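Local coordinates for protein apolipophorin-3b (PDB 1AEP) that helps load diacylglycerol into the hemolymph lipoprotein lipophorin by covering the growing hydrophobic surface, and so supports lipid transport during insect flight, at residues I7-A10 / V11-N15; K49-I52 / A53-T56; K60-A63 / E64-Q67. All coordinates share one frame; numbering follows the deposited sequence.

Contact 1. Residues I7-A10 / V11-N15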
loop_
_atom_site.group_PDB
_atom_site.type_symbol
_atom_site.label_atom_id
_atom_site.label_comp_id
_atom_site.label_asym_id
_atom_site.label_seq_id
_atom_site.Cartn_x
_atom_site.Cartn_y
_atom_site.Cartn_z
ATOM N N ILE A 7 1.817 -12.988 9.833
ATOM C CA ILE A 7 2.057 -11.790 9.079
ATOM C C ILE A 7 2.342 -12.224 7.656
ATOM O O ILE A 7 1.822 -11.659 6.691
ATOM C CB ILE A 7 3.140 -10.934 9.709
ATOM C CG1 ILE A 7 2.421 -10.165 10.775
ATOM C CG2 ILE A 7 3.753 -9.897 8.757
ATOM C CD1 ILE A 7 3.373 -9.806 11.898
ATOM N N ALA A 8 3.142 -13.273 7.572
ATOM C CA ALA A 8 3.497 -13.882 6.320
ATOM C C ALA A 8 2.259 -14.060 5.470
ATOM O O ALA A 8 2.203 -13.644 4.309
ATOM C CB ALA A 8 4.069 -15.238 6.666
ATOM N N GLU A 9 1.259 -14.660 6.086
ATOM C CA GLU A 9 0.025 -14.865 5.372
ATOM C C GLU A 9 -0.553 -13.574 4.878
ATOM O O GLU A 9 -0.762 -13.386 3.674
ATOM C CB GLU A 9 -1.049 -15.592 6.154
ATOM C CG GLU A 9 -1.796 -16.556 5.198
ATOM C CD GLU A 9 -3.281 -16.587 5.412
ATOM O OE1 GLU A 9 -3.658 -16.061 6.565
ATOM O OE2 GLU A 9 -4.051 -17.066 4.601
ATOM N N ALA A 10 -0.838 -12.703 5.839
ATOM C CA ALA A 10 -1.400 -11.406 5.542
ATOM C C ALA A 10 -0.700 -10.755 4.357
ATOM O O ALA A 10 -1.319 -10.343 3.372
ATOM C CB ALA A 10 -1.273 -10.536 6.770
ATOM N N VAL A 11 0.611 -10.731 4.474
ATOM C CA VAL A 11 1.442 -10.140 3.476
ATOM C C VAL A 11 1.359 -10.836 2.134
ATOM O O VAL A 11 1.531 -10.206 1.095
ATOM C CB VAL A 11 2.816 -9.833 4.014
ATOM C CG1 VAL A 11 3.749 -9.576 2.873
ATOM C CG2 VAL A 11 2.712 -8.581 4.913
ATOM N N GLN A 12 1.072 -12.128 2.166
ATOM C CA GLN A 12 0.974 -12.890 0.943
ATOM C C GLN A 12 -0.325 -12.566 0.219
ATOM O O GLN A 12 -0.407 -12.456 -1.005
ATOM C CB GLN A 12 1.084 -14.376 1.275
ATOM C CG GLN A 12 2.424 -14.974 0.805
ATOM C CD GLN A 12 2.168 -16.106 -0.154
ATOM O OE1 GLN A 12 2.664 -16.089 -1.298
ATOM N NE2 GLN A 12 1.338 -17.076 0.296
ATOM N N GLN A 13 -1.339 -12.361 1.035
ATOM C CA GLN A 13 -2.630 -12.024 0.539
ATOM C C GLN A 13 -2.645 -10.608 -0.028
ATOM O O GLN A 13 -3.339 -10.291 -0.985
ATOM C CB GLN A 13 -3.538 -12.205 1.742
ATOM C CG GLN A 13 -4.250 -13.565 1.825
ATOM C CD GLN A 13 -5.315 -13.550 2.911
ATOM O OE1 GLN A 13 -6.378 -12.943 2.759
ATOM N NE2 GLN A 13 -5.035 -14.194 4.027
ATOM N N LEU A 14 -1.838 -9.758 0.573
ATOM C CA LEU A 14 -1.694 -8.388 0.139
ATOM C C LEU A 14 -1.133 -8.323 -1.276
ATOM O O LEU A 14 -1.623 -7.607 -2.155
ATOM C CB LEU A 14 -0.593 -7.866 1.023
ATOM C CG LEU A 14 -0.717 -6.428 1.389
ATOM C CD1 LEU A 14 -0.199 -6.314 2.795
ATOM C CD2 LEU A 14 0.198 -5.702 0.483
ATOM N N ASN A 15 -0.082 -9.102 -1.462
ATOM C CA ASN A 15 0.638 -9.203 -2.707
ATOM C C ASN A 15 -0.260 -9.603 -3.851
ATOM O O ASN A 15 -0.258 -9.000 -4.930
ATOM C CB ASN A 15 1.772 -10.222 -2.455
ATOM C CG ASN A 15 2.478 -10.810 -3.670
ATOM O OD1 ASN A 15 1.917 -11.641 -4.401
ATOM N ND2 ASN A 15 3.751 -10.412 -3.877
#

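Contact 2. Residues K49-I52 / A53-T56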
loop_
_atom_site.group_PDB
_atom_site.type_symbol
_atom_site.label_atom_id
_atom_site.label_comp_id
_atom_site.label_asym_id
_atom_site.label_seq_id
_atom_site.Cartn_x
_atom_site.Cartn_y
_atom_site.Cartn_z
ATOM N N LYS A 49 -3.558 6.592 -1.164
ATOM C CA LYS A 49 -2.541 7.341 -0.473
ATOM C C LYS A 49 -3.030 7.648 0.925
ATOM O O LYS A 49 -2.314 7.564 1.919
ATOM C CB LYS A 49 -2.447 8.590 -1.325
ATOM C CG LYS A 49 -1.411 9.645 -1.016
ATOM C CD LYS A 49 -0.907 10.339 -2.280
ATOM C CE LYS A 49 -1.376 11.796 -2.499
ATOM N NZ LYS A 49 -0.456 12.584 -3.334
ATOM N N THR A 50 -4.294 8.041 0.976
ATOM C CA THR A 50 -4.946 8.446 2.224
ATOM C C THR A 50 -4.935 7.363 3.265
ATOM O O THR A 50 -4.698 7.587 4.441
ATOM C CB THR A 50 -6.360 9.035 1.990
ATOM O OG1 THR A 50 -6.321 10.347 1.479
ATOM C CG2 THR A 50 -7.315 8.925 3.162
ATOM N N LYS A 51 -5.280 6.175 2.803
ATOM C CA LYS A 51 -5.332 5.017 3.647
ATOM C C LYS A 51 -3.938 4.583 4.121
ATOM O O LYS A 51 -3.745 4.345 5.309
ATOM C CB LYS A 51 -6.051 3.901 2.934
ATOM C CG LYS A 51 -7.544 4.127 2.924
ATOM C CD LYS A 51 -8.152 3.873 4.278
ATOM C CE LYS A 51 -9.649 4.163 4.337
ATOM N NZ LYS A 51 -10.193 4.327 5.696
ATOM N N ILE A 52 -2.969 4.471 3.201
ATOM C CA ILE A 52 -1.594 4.092 3.528
ATOM C C ILE A 52 -0.947 5.029 4.531
ATOM O O ILE A 52 -0.164 4.660 5.410
ATOM C CB ILE A 52 -0.738 4.068 2.274
ATOM C CG1 ILE A 52 -1.213 2.846 1.522
ATOM C CG2 ILE A 52 0.738 3.932 2.627
ATOM C CD1 ILE A 52 -0.430 1.608 1.940
ATOM N N ALA A 53 -1.290 6.278 4.407
ATOM C CA ALA A 53 -0.774 7.227 5.342
ATOM C C ALA A 53 -1.398 7.017 6.733
ATOM O O ALA A 53 -0.816 7.332 7.773
ATOM C CB ALA A 53 -1.096 8.589 4.748
ATOM N N GLU A 54 -2.612 6.473 6.758
ATOM C CA GLU A 54 -3.288 6.221 8.016
ATOM C C GLU A 54 -2.532 5.207 8.831
ATOM O O GLU A 54 -2.317 5.385 10.031
ATOM C CB GLU A 54 -4.688 5.651 7.776
ATOM C CG GLU A 54 -5.791 6.234 8.656
ATOM C CD GLU A 54 -7.106 6.222 7.937
ATOM O OE1 GLU A 54 -7.839 5.274 7.946
ATOM O OE2 GLU A 54 -7.309 7.362 7.278
ATOM N N VAL A 55 -2.156 4.127 8.141
ATOM C CA VAL A 55 -1.409 3.010 8.658
ATOM C C VAL A 55 -0.097 3.503 9.200
ATOM O O VAL A 55 0.258 3.296 10.366
ATOM C CB VAL A 55 -1.132 2.085 7.454
ATOM C CG1 VAL A 55 -0.170 0.991 7.765
ATOM C CG2 VAL A 55 -2.413 1.484 6.978
ATOM N N THR A 56 0.633 4.204 8.340
ATOM C CA THR A 56 1.899 4.779 8.717
ATOM C C THR A 56 1.834 5.494 10.054
ATOM O O THR A 56 2.704 5.357 10.901
ATOM C CB THR A 56 2.240 5.782 7.629
ATOM O OG1 THR A 56 2.868 5.102 6.568
ATOM C CG2 THR A 56 3.152 6.807 8.222
#

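Contact 3. Residues K60-A63 / E64-Q67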
loop_
_atom_site.group_PDB
_atom_site.type_symbol
_atom_site.label_atom_id
_atom_site.label_comp_id
_atom_site.label_asym_id
_atom_site.label_seq_id
_atom_site.Cartn_x
_atom_site.Cartn_y
_atom_site.Cartn_z
ATOM N N LYS A 60 3.469 4.366 13.612
ATOM C CA LYS A 60 4.433 5.235 14.222
ATOM C C LYS A 60 4.136 5.281 15.737
ATOM O O LYS A 60 5.019 5.304 16.583
ATOM C CB LYS A 60 4.305 6.630 13.613
ATOM C CG LYS A 60 5.413 6.981 12.635
ATOM C CD LYS A 60 4.983 7.972 11.564
ATOM C CE LYS A 60 6.179 8.597 10.876
ATOM N NZ LYS A 60 5.828 9.494 9.776
ATOM N N GLN A 61 2.841 5.294 16.029
ATOM C CA GLN A 61 2.318 5.369 17.390
ATOM C C GLN A 61 2.661 4.165 18.215
ATOM O O GLN A 61 2.990 4.222 19.403
ATOM C CB GLN A 61 0.799 5.385 17.266
ATOM C CG GLN A 61 0.153 5.876 18.557
ATOM C CD GLN A 61 -1.108 5.124 18.850
ATOM O OE1 GLN A 61 -1.337 4.793 20.008
ATOM N NE2 GLN A 61 -1.890 4.857 17.792
ATOM N N GLU A 62 2.573 3.057 17.543
ATOM C CA GLU A 62 2.893 1.821 18.174
ATOM C C GLU A 62 4.359 1.799 18.576
ATOM O O GLU A 62 4.723 1.433 19.693
ATOM C CB GLU A 62 2.615 0.733 17.149
ATOM C CG GLU A 62 2.668 -0.677 17.751
ATOM C CD GLU A 62 1.635 -0.873 18.807
ATOM O OE1 GLU A 62 0.630 -0.171 18.911
ATOM O OE2 GLU A 62 1.941 -1.871 19.600
ATOM N N ALA A 63 5.199 2.212 17.636
ATOM C CA ALA A 63 6.624 2.208 17.851
ATOM C C ALA A 63 6.981 2.945 19.123
ATOM O O ALA A 63 7.941 2.614 19.804
ATOM C CB ALA A 63 7.295 2.847 16.638
ATOM N N GLU A 64 6.192 3.954 19.407
ATOM C CA GLU A 64 6.411 4.778 20.557
ATOM C C GLU A 64 6.280 4.005 21.834
ATOM O O GLU A 64 6.724 4.464 22.880
ATOM C CB GLU A 64 5.318 5.857 20.659
ATOM C CG GLU A 64 5.703 7.198 20.085
ATOM C CD GLU A 64 7.168 7.537 20.155
ATOM O OE1 GLU A 64 7.683 7.358 21.341
ATOM O OE2 GLU A 64 7.793 8.037 19.225
ATOM N N LYS A 65 5.618 2.865 21.756
ATOM C CA LYS A 65 5.400 2.080 22.965
ATOM C C LYS A 65 6.431 1.017 23.250
ATOM O O LYS A 65 6.461 0.469 24.345
ATOM C CB LYS A 65 4.149 1.291 22.913
ATOM C CG LYS A 65 3.068 1.978 22.149
ATOM C CD LYS A 65 1.767 1.259 22.371
ATOM C CE LYS A 65 0.540 2.059 21.958
ATOM N NZ LYS A 65 -0.642 1.195 21.747
ATOM N N HIS A 66 7.262 0.716 22.264
ATOM C CA HIS A 66 8.253 -0.310 22.446
ATOM C C HIS A 66 9.658 0.243 22.567
ATOM O O HIS A 66 9.858 1.434 22.354
ATOM C CB HIS A 66 8.073 -1.444 21.453
ATOM C CG HIS A 66 6.653 -1.827 21.525
ATOM N ND1 HIS A 66 6.177 -2.667 22.515
ATOM C CD2 HIS A 66 5.635 -1.421 20.764
ATOM C CE1 HIS A 66 4.886 -2.792 22.300
ATOM N NE2 HIS A 66 4.526 -2.052 21.254
ATOM N N GLN A 67 10.598 -0.612 22.947
ATOM C CA GLN A 67 11.972 -0.205 23.131
ATOM C C GLN A 67 12.873 -0.953 22.204
ATOM O O GLN A 67 12.502 -1.974 21.628
ATOM C CB GLN A 67 12.487 -0.667 24.504
ATOM C CG GLN A 67 12.611 0.448 25.563
ATOM C CD GLN A 67 11.235 0.846 26.015
ATOM O OE1 GLN A 67 10.874 2.004 26.192
ATOM N NE2 GLN A 67 10.416 -0.225 26.268
#

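Contact 1. Residues I7-A10 / V11-N15
Ile7 meets Val11 one helical turn later through their branch methyls, Ile7 CG2 standing 4.2 Å from Val11 CG2 while the two side chains cross obliquely. The first torsion of Val11 explains the meeting: with CG1 anti to its N (chi1 165°), CG2 is left beside the backbone N, on the Ile7 side. The end of Ile7 leads away from Val11, and the residue packs on Ala116 of helix 94-121 and Leu134 of helix 131-154. Val11 itself lies against Trp112, and Ala10 sets its methyl on Ala138, so the buried side of this turn is apolar and faces two neighbouring helices. A polar pair occupies another side. Glu9 and Gln13, also four residues apart, bring Glu9 OE2 to within 3.1 Å of Gln13 NE2, their carboxylate and amide planes turned 58° against each other. Glu9 is poorly ordered, so this approach is loosely defined. The Gln13 amide has a firmer mate at its other end, where OE1 accepts a hydrogen bond from Lys142 NZ. The backbone bonds of the helix join the same residues. Val11 N reaches Ile7 O at 2.7 Å in a nearly straight bond, and Gln13 N reaches Glu9 O at 2.9 Å in a somewhat bent one. Leu14 N bonds to Ala10 O at 2.9 Å, whereas Gln12 N is divided between Ala8 O and, weakly, Glu9 O. The i to i+4 spacing of both side-chain pairs, one apolar and inward, the other polar and toward the outside, is that of an amphipathic alpha-helix, here the first turns of helix 7-25 in the apolipophorin III helix bundle.

Contact 2. Residues K49-I52 / A53-T56
The carboxylate of Glu54 is a flat group with its two oxygens in different surroundings: OE1 meets the ammonium end of Lys51, while OE2 lies back toward the preceding turn, 3.9 Å from Thr50 O. Lys51 NZ and Glu54 OE1 form a salt bridge at 3.4 Å, whose hydrogen bond is weak. Their side chains run side by side in the same direction, so the lysine also offers its aliphatic part, with CD 3.9 Å from OE1. A bend at chi2 of Lys51 (-74°), beyond a CG that lies anti to the carbonyl carbon, swings the chain to the Glu54 side. Glu54 is poorly ordered, and OE1 has a further long, weak ion pair with Lys140, so the charge is probably shared loosely across the surface between helices. Turned another way, Ile52 and Val55 enter the interior: Ile52 packs on Thr141 and on Ile85, and Val55 on Ala137. Thr56 closes the segment, its OG1 3.3 Å from Ile52 O, but the hydroxyl's hydrogen bond is to Ala78 O of helix 69-83. Lys49 likewise sends NZ outside this turn, to His86 O. The main chain is joined by Ala53 N to Lys49 O at 3.0 Å and by Thr56 N to Ile52 O at 3.1 Å, the latter almost straight at 173°. Val55 N makes the matching bond to Lys51 O, while Glu54 N has weak bonds to Thr50 O and Lys51 O. The arrangement is an i to i+3 lysine-glutamate salt bridge at the surface of helix 36-63, with Ile52 and Val55 buried against helix 131-154, as in a helix bundle.

Contact 3. Residues K60-A63 / E64-Q67
Glu62 holds its carboxylate between two side chains that both pass it at an angle, Lys65 and His66. The imidazole is turned 40° from the carboxylate plane; its NE2 donates to Glu62 OE2 at 3.1 Å, the acceptor lying close to the ring plane while the donor arrives from above the carboxylate plane. On the other oxygen, Lys65 NZ reaches Glu62 OE1 at 3.4 Å in a salt bridge whose hydrogen bond is weak. Glu62 gets there by a CG anti to its backbone N followed by a bend at chi2 (62°), which folds the carboxylate toward the residues that follow. Lys65, extended beyond CG, crosses the side chain of Gln61, with Lys65 CE 3.8 Å from Gln61 OE1. The setting is the C-terminal end of helix 36-63: a type I beta turn from Ala63 to His66 leads off it, fastened by His66 N to Ala63 O at 3.2 Å and preceded by Lys65 N to Glu62 O at 2.7 Å. Glu64 N has weak bonds to Lys60 O and Gln61 O. Within the turn, Lys65 CB lies over one face of the imidazole, 3.7 Å above its plane and offset toward the rim. An alanine in place of Glu62 would remove the carboxylate, probably leaving the Lys65 ammonium without this counter-charge and the His66 ring without the acceptor that fixes its edge. Outside these segments, Glu62 touches Leu74 and Ala63 touches Asn75, both on helix 69-83.

Along the chain the three contacts come in series, contact 1 on helix 7-25 and contacts 2 and 3 on helix 36-63, the last running out into the loop before helix 69-83. Contact 2 is about 17 Å from contact 3 and about 18 Å from contact 1, centre to centre; contacts 1 and 3 are about 22 Å apart. Contacts 1 and 2 do not touch, their nearest atoms about 7 Å apart; contacts 2 and 3 follow along one helix with no other touch. Both 7-15 and 49-56 pack on helix 131-154, whereas 60-67 marks an end of the elongated bundle. Such amphipathic helices joined by loops are consistent with a soluble monomer that can also bind lipoprotein.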